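Long-range contact in flavin prenyltransferase UbiX (Aquifex aeolicus, PDB 2EJB), which probably makes the prenylated FMN cofactor of UbiD decarboxylases by joining a dimethylallyl group from dimethylallyl phosphate to the N5 and C6 atoms of reduced FMN: residues A[151-156]-A[165-169]. Numbering follows the deposited sequence.
Sequences ASPAFY and MINFV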
# COMPACT_ATOMS: atom_id res chain seq x y z
N ALA A 151 -3.12 1.88 -1.89
CA ALA A 151 -2.89 1.98 -3.32
C ALA A 151 -1.67 1.12 -3.63
O ALA A 151 -0.59 1.63 -3.89
CB ALA A 151 -2.64 3.43 -3.73
N SER A 152 -1.86 -0.20 -3.58
CA SER A 152 -0.78 -1.15 -3.84
C SER A 152 -1.15 -2.07 -5.00
O SER A 152 -1.66 -3.18 -4.79
CB SER A 152 -0.51 -2.01 -2.59
OG SER A 152 -0.23 -1.20 -1.45
N PRO A 153 -0.91 -1.62 -6.24
CA PRO A 153 -1.26 -2.47 -7.38
C PRO A 153 -0.50 -3.78 -7.36
O PRO A 153 0.61 -3.86 -6.83
CB PRO A 153 -0.92 -1.60 -8.58
CG PRO A 153 0.20 -0.75 -8.07
CD PRO A 153 -0.28 -0.37 -6.71
N ALA A 154 -1.10 -4.82 -7.91
CA ALA A 154 -0.44 -6.12 -7.96
C ALA A 154 -0.04 -6.43 -9.40
O ALA A 154 -0.40 -5.69 -10.32
CB ALA A 154 -1.37 -7.17 -7.44
N PHE A 155 0.70 -7.51 -9.59
CA PHE A 155 1.15 -7.90 -10.92
C PHE A 155 0.49 -9.19 -11.39
O PHE A 155 1.01 -9.87 -12.27
CB PHE A 155 2.67 -8.07 -10.94
CG PHE A 155 3.44 -6.81 -10.63
CD1 PHE A 155 3.46 -6.29 -9.34
CD2 PHE A 155 4.12 -6.13 -11.63
CE1 PHE A 155 4.16 -5.11 -9.05
CE2 PHE A 155 4.82 -4.96 -11.36
CZ PHE A 155 4.84 -4.44 -10.07
N TYR A 156 -0.66 -9.54 -10.81
CA TYR A 156 -1.37 -10.75 -11.20
C TYR A 156 -1.61 -10.76 -12.70
O TYR A 156 -1.23 -11.69 -13.40
CB TYR A 156 -2.74 -10.86 -10.51
CG TYR A 156 -2.76 -10.84 -9.00
CD1 TYR A 156 -3.10 -9.68 -8.32
CD2 TYR A 156 -2.46 -11.98 -8.25
CE1 TYR A 156 -3.16 -9.65 -6.92
CE2 TYR A 156 -2.51 -11.96 -6.86
CZ TYR A 156 -2.86 -10.79 -6.20
OH TYR A 156 -2.92 -10.76 -4.83
N MET A 165 -2.01 -0.46 -13.91
CA MET A 165 -1.98 -0.52 -12.45
C MET A 165 -3.07 0.35 -11.84
O MET A 165 -3.64 0.01 -10.80
CB MET A 165 -0.60 -0.10 -11.94
CG MET A 165 0.49 -1.12 -12.25
SD MET A 165 2.06 -0.75 -11.44
CE MET A 165 2.75 0.40 -12.60
N ILE A 166 -3.37 1.47 -12.49
CA ILE A 166 -4.41 2.37 -12.02
C ILE A 166 -5.76 1.65 -12.10
O ILE A 166 -6.57 1.72 -11.18
CB ILE A 166 -4.49 3.64 -12.88
CG1 ILE A 166 -3.16 4.40 -12.79
CG2 ILE A 166 -5.63 4.52 -12.40
CD1 ILE A 166 -3.10 5.63 -13.68
N ASN A 167 -5.99 0.96 -13.21
CA ASN A 167 -7.24 0.23 -13.40
C ASN A 167 -7.38 -0.89 -12.39
O ASN A 167 -8.48 -1.21 -11.94
CB ASN A 167 -7.31 -0.33 -14.83
CG ASN A 167 -7.69 0.73 -15.85
OD1 ASN A 167 -7.45 1.92 -15.64
ND2 ASN A 167 -8.28 0.30 -16.95
N PHE A 168 -6.26 -1.51 -12.03
CA PHE A 168 -6.28 -2.59 -11.05
C PHE A 168 -6.82 -2.06 -9.73
O PHE A 168 -7.76 -2.61 -9.16
CB PHE A 168 -4.87 -3.16 -10.81
CG PHE A 168 -4.80 -4.10 -9.64
CD1 PHE A 168 -5.22 -5.42 -9.76
CD2 PHE A 168 -4.38 -3.64 -8.39
CE1 PHE A 168 -5.23 -6.27 -8.65
CE2 PHE A 168 -4.39 -4.48 -7.28
CZ PHE A 168 -4.82 -5.80 -7.41
N VAL A 169 -6.22 -0.98 -9.25
CA VAL A 169 -6.64 -0.37 -7.99
C VAL A 169 -8.10 0.10 -8.07
O VAL A 169 -8.87 -0.09 -7.13
CB VAL A 169 -5.72 0.81 -7.62
CG1 VAL A 169 -6.17 1.42 -6.31
CG2 VAL A 169 -4.28 0.31 -7.52
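Phe168 lays one ring face against the amide N of Ala154. This N stands 3.3 Å above the ring plane, offset toward the rim. Ala154 CB meets CZ of the same ring at 3.7 Å, and Pro153 CA sits 3.5 Å from Phe168 CD2. CG of Phe168 lies anti to the backbone N (chi1 170°), which sends the ring from the helix to the loop. At its far side, Phe168 CE1 comes 4.0 Å from Tyr156 CD1, at the edge of the tyrosine ring. With Phe168 cut back to an alanine, the Ala154 amide would probably lose its aromatic cover and the Tyr156 edge its contact with CE1. The contact closes the loop after strand 147-150, the last of the parallel flavoprotein sheet in this chain, onto helix 162-176. Pro153 packs beside the ring: its CB touches Met165 CB at 3.7 Å and Val169 CG2 at 4.0 Å. Met165 SD also makes an oblique Met-aromatic contact with Phe155, 5.4 Å from the ring centroid. Tyr156 and Lys172, whose side chain neighbours Phe168, are predicted to bind dimethylallyl phosphate. Further out, NH2 of Arg126 of the second subunit hydrogen-bonds Ser152 O, and this arginine packs on Tyr156. Ser12 OG of that subunit accepts a hydrogen bond from Phe155 N.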